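Long-range contact in isocitrate dehydrogenase [NAD] subunit 2, mitochondrial (Saccharomyces cerevisiae, PDB 3BLX), which oxidatively decarboxylates isocitrate to 2-oxoglutarate with NAD(+) in the citric acid cycle, as one of two subunit types of an allosteric octamer, and also binds RNA: residues T23-G33 with I77-L88. Numbering follows the deposited sequence.
Sequences TVSFIEGDGIG and ITKNLVALKGPL
In the isocitrate/isopropylmalate dehydrogenase fold, the segment 23-33, which leads from the short strand 22-23 to the helix 33-45, runs beside the strand 82-85, one of the two outermost strands of the main sheet within this chain, and illustrates how a loop-like segment can still be joined through its backbone. Ser25 N bonds to Val82 O at 3.3 Å, Gly86 N reaches Ile27 O almost in line with the carbonyl (C=O...N angle 168°), and Asp30 N donates to Pro87 O at 3.1 Å; the return bond from Leu84 N to Ser25 O is weak. Where the helix 71-80 ends, Asn80 turns its amide back across the segment: with CG anti to the carbonyl carbon (chi1 -63°), ND2 donates to Ser25 OG at 2.9 Å, the hydroxyl standing 30° out of the amide plane, while OD1 receives a weak bond from Thr23 OG1. Glu54 also engages ND2, and Ser76 engages the Ser25 hydroxyl. With an alanine here, Ser25 OG would probably lose its amide donor, keeping Ser76, and Thr23 OG1 its weak acceptor. Apolar groups pack on both sides of the paired backbones. On one, the Phe26 ring lies alongside Leu84, its CZ 3.7 Å from Leu84 CD2, and Leu84 O sits over one ring face, offset toward the rim; Lys41 makes a cation-pi contact with this ring. On the other, Ile27 CB rests 3.6 Å from Lys85 CB, and Ile27 CD1 meets Ile77 CD1 at 4.0 Å. The amine of Lys85 instead leads off to a salt bridge with Glu278. The chemistry thus divides the labour: a few main-chain bonds, straighter toward Gly86 and Asp30 than at Ser25, hold the backbones together, whereas the buried amide of Asn80, shared between Ser25 and Glu54, ties the helix end to the segment 23-33.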
loop_
_atom_site.group_PDB
_atom_site.type_symbol
_atom_site.label_atom_id
_atom_site.label_comp_id
_atom_site.label_asym_id
_atom_site.label_seq_id
_atom_site.Cartn_x
_atom_site.Cartn_y
_atom_site.Cartn_z
ATOM N N THR B 23 -62.084 -12.091 16.972
ATOM C CA THR B 23 -60.723 -12.352 17.433
ATOM C C THR B 23 -59.700 -11.488 16.684
ATOM O O THR B 23 -59.692 -11.455 15.453
ATOM C CB THR B 23 -60.357 -13.842 17.274
ATOM O OG1 THR B 23 -61.029 -14.382 16.126
ATOM C CG2 THR B 23 -60.780 -14.623 18.504
ATOM N N VAL B 24 -58.845 -10.793 17.434
ATOM C CA VAL B 24 -57.801 -9.933 16.874
ATOM C C VAL B 24 -56.423 -10.121 17.550
ATOM O O VAL B 24 -56.264 -9.822 18.732
ATOM C CB VAL B 24 -58.212 -8.453 16.982
ATOM C CG1 VAL B 24 -57.058 -7.550 16.582
ATOM C CG2 VAL B 24 -59.434 -8.171 16.129
ATOM N N SER B 25 -55.430 -10.601 16.799
ATOM C CA SER B 25 -54.081 -10.786 17.337
ATOM C C SER B 25 -53.534 -9.443 17.785
ATOM O O SER B 25 -53.944 -8.416 17.272
ATOM C CB SER B 25 -53.165 -11.399 16.285
ATOM O OG SER B 25 -53.640 -12.649 15.828
ATOM N N PHE B 26 -52.617 -9.429 18.741
ATOM C CA PHE B 26 -52.063 -8.150 19.151
ATOM C C PHE B 26 -50.586 -7.872 18.803
ATOM O O PHE B 26 -50.304 -7.152 17.850
ATOM C CB PHE B 26 -52.335 -7.867 20.614
ATOM C CG PHE B 26 -52.550 -6.418 20.892
ATOM C CD1 PHE B 26 -53.825 -5.909 20.998
ATOM C CD2 PHE B 26 -51.478 -5.551 21.004
ATOM C CE1 PHE B 26 -54.033 -4.567 21.236
ATOM C CE2 PHE B 26 -51.677 -4.202 21.235
ATOM C CZ PHE B 26 -52.959 -3.710 21.353
ATOM N N ILE B 27 -49.649 -8.424 19.564
ATOM C CA ILE B 27 -48.243 -8.050 19.413
ATOM C C ILE B 27 -48.060 -6.690 20.030
ATOM O O ILE B 27 -48.044 -5.693 19.336
ATOM C CB ILE B 27 -47.767 -7.946 17.942
ATOM C CG1 ILE B 27 -48.232 -9.138 17.116
ATOM C CG2 ILE B 27 -46.233 -7.771 17.879
ATOM C CD1 ILE B 27 -47.914 -9.020 15.659
ATOM N N GLU B 28 -47.921 -6.655 21.343
ATOM C CA GLU B 28 -47.785 -5.399 22.046
ATOM C C GLU B 28 -46.423 -4.776 21.820
ATOM O O GLU B 28 -46.238 -3.586 22.050
ATOM C CB GLU B 28 -48.049 -5.603 23.541
ATOM C CG GLU B 28 -49.346 -6.358 23.808
ATOM C CD GLU B 28 -49.845 -6.220 25.234
ATOM O OE1 GLU B 28 -49.113 -5.641 26.073
ATOM O OE2 GLU B 28 -50.970 -6.696 25.508
ATOM N N GLY B 29 -45.471 -5.575 21.360
ATOM C CA GLY B 29 -44.126 -5.076 21.149
ATOM C C GLY B 29 -43.452 -4.672 22.449
ATOM O O GLY B 29 -43.831 -5.132 23.532
ATOM N N ASP B 30 -42.455 -3.801 22.349
ATOM C CA ASP B 30 -41.645 -3.448 23.511
ATOM C C ASP B 30 -41.378 -1.953 23.626
ATOM O O ASP B 30 -41.923 -1.150 22.861
ATOM C CB ASP B 30 -40.333 -4.244 23.514
ATOM C CG ASP B 30 -39.733 -4.394 22.124
ATOM O OD1 ASP B 30 -39.882 -5.484 21.522
ATOM O OD2 ASP B 30 -39.120 -3.420 21.631
ATOM N N GLY B 31 -40.527 -1.588 24.580
ATOM C CA GLY B 31 -40.306 -0.190 24.888
ATOM C C GLY B 31 -41.612 0.374 25.403
ATOM O O GLY B 31 -42.187 -0.159 26.360
ATOM N N ILE B 32 -42.103 1.428 24.759
ATOM C CA ILE B 32 -43.370 2.017 25.153
ATOM C C ILE B 32 -44.531 1.173 24.663
ATOM O O ILE B 32 -45.681 1.533 24.847
ATOM C CB ILE B 32 -43.520 3.439 24.619
ATOM C CG1 ILE B 32 -43.428 3.445 23.094
ATOM C CG2 ILE B 32 -42.467 4.349 25.226
ATOM C CD1 ILE B 32 -43.682 4.796 22.486
ATOM N N GLY B 33 -44.221 0.040 24.049
ATOM C CA GLY B 33 -45.235 -0.843 23.499
ATOM C C GLY B 33 -46.310 -1.222 24.495
ATOM O O GLY B 33 -47.480 -0.918 24.287
ATOM N N ILE B 77 -52.260 -15.367 13.768
ATOM C CA ILE B 77 -52.572 -14.278 12.852
ATOM C C ILE B 77 -53.195 -14.811 11.573
ATOM O O ILE B 77 -54.086 -14.185 11.028
ATOM C CB ILE B 77 -51.319 -13.445 12.528
ATOM C CG1 ILE B 77 -50.735 -12.867 13.807
ATOM C CG2 ILE B 77 -51.656 -12.325 11.607
ATOM C CD1 ILE B 77 -49.486 -12.105 13.589
ATOM N N THR B 78 -52.737 -15.970 11.098
ATOM C CA THR B 78 -53.311 -16.586 9.898
ATOM C C THR B 78 -54.785 -16.906 10.127
ATOM O O THR B 78 -55.607 -16.873 9.202
ATOM C CB THR B 78 -52.590 -17.893 9.511
ATOM O OG1 THR B 78 -51.200 -17.633 9.280
ATOM C CG2 THR B 78 -53.213 -18.500 8.254
ATOM N N LYS B 79 -55.107 -17.219 11.374
ATOM C CA LYS B 79 -56.461 -17.587 11.746
ATOM C C LYS B 79 -57.349 -16.367 11.924
ATOM O O LYS B 79 -58.477 -16.353 11.450
ATOM C CB LYS B 79 -56.455 -18.393 13.043
ATOM C CG LYS B 79 -57.855 -18.723 13.574
ATOM C CD LYS B 79 -57.886 -18.739 15.107
ATOM C CE LYS B 79 -56.701 -19.513 15.691
ATOM N NZ LYS B 79 -56.454 -19.162 17.124
ATOM N N ASN B 80 -56.843 -15.354 12.623
ATOM C CA ASN B 80 -57.632 -14.161 12.929
ATOM C C ASN B 80 -57.789 -13.209 11.744
ATOM O O ASN B 80 -58.772 -12.466 11.664
ATOM C CB ASN B 80 -57.021 -13.410 14.104
ATOM C CG ASN B 80 -57.039 -14.217 15.374
ATOM O OD1 ASN B 80 -57.752 -15.213 15.480
ATOM N ND2 ASN B 80 -56.248 -13.796 16.349
ATOM N N LEU B 81 -56.810 -13.236 10.839
ATOM C CA LEU B 81 -56.819 -12.430 9.610
ATOM C C LEU B 81 -56.552 -10.937 9.855
ATOM O O LEU B 81 -56.463 -10.149 8.903
ATOM C CB LEU B 81 -58.122 -12.620 8.823
ATOM C CG LEU B 81 -58.483 -14.025 8.332
ATOM C CD1 LEU B 81 -59.677 -13.956 7.398
ATOM C CD2 LEU B 81 -57.307 -14.722 7.648
ATOM N N VAL B 82 -56.428 -10.562 11.128
ATOM C CA VAL B 82 -56.114 -9.191 11.503
ATOM C C VAL B 82 -55.184 -9.151 12.702
ATOM O O VAL B 82 -55.272 -10.010 13.580
ATOM C CB VAL B 82 -57.375 -8.399 11.826
ATOM C CG1 VAL B 82 -57.029 -7.110 12.506
ATOM C CG2 VAL B 82 -58.116 -8.108 10.562
ATOM N N ALA B 83 -54.285 -8.168 12.722
ATOM C CA ALA B 83 -53.375 -7.943 13.844
ATOM C C ALA B 83 -53.175 -6.454 14.035
ATOM O O ALA B 83 -53.377 -5.679 13.105
ATOM C CB ALA B 83 -52.041 -8.615 13.604
ATOM N N LEU B 84 -52.784 -6.062 15.243
ATOM C CA LEU B 84 -52.512 -4.666 15.556
ATOM C C LEU B 84 -51.248 -4.535 16.384
ATOM O O LEU B 84 -51.319 -4.623 17.597
ATOM C CB LEU B 84 -53.673 -4.068 16.346
ATOM C CG LEU B 84 -53.395 -2.700 16.960
ATOM C CD1 LEU B 84 -53.551 -1.635 15.906
ATOM C CD2 LEU B 84 -54.324 -2.430 18.112
ATOM N N LYS B 85 -50.100 -4.309 15.752
ATOM C CA LYS B 85 -48.838 -4.303 16.483
ATOM C C LYS B 85 -48.346 -2.908 16.866
ATOM O O LYS B 85 -48.581 -1.942 16.161
ATOM C CB LYS B 85 -47.748 -5.073 15.715
ATOM C CG LYS B 85 -47.244 -4.403 14.462
ATOM C CD LYS B 85 -46.176 -5.240 13.754
ATOM C CE LYS B 85 -44.802 -5.057 14.372
ATOM N NZ LYS B 85 -44.275 -3.670 14.214
ATOM N N GLY B 86 -47.669 -2.818 18.004
ATOM C CA GLY B 86 -46.969 -1.610 18.392
ATOM C C GLY B 86 -45.520 -1.731 17.987
ATOM O O GLY B 86 -45.172 -2.640 17.243
ATOM N N PRO B 87 -44.665 -0.830 18.488
ATOM C CA PRO B 87 -43.244 -0.711 18.138
ATOM C C PRO B 87 -42.420 -1.926 18.551
ATOM O O PRO B 87 -42.813 -2.645 19.471
ATOM C CB PRO B 87 -42.774 0.495 18.966
ATOM C CG PRO B 87 -43.999 1.179 19.394
ATOM C CD PRO B 87 -45.038 0.116 19.542
ATOM N N LEU B 88 -41.292 -2.146 17.879
ATOM C CA LEU B 88 -40.300 -3.121 18.342
ATOM C C LEU B 88 -38.882 -2.789 17.888
ATOM O O LEU B 88 -38.659 -2.369 16.748
ATOM C CB LEU B 88 -40.690 -4.545 17.954
ATOM C CG LEU B 88 -41.656 -4.627 16.787
ATOM C CD1 LEU B 88 -40.922 -4.420 15.465
ATOM C CD2 LEU B 88 -42.344 -5.967 16.850
#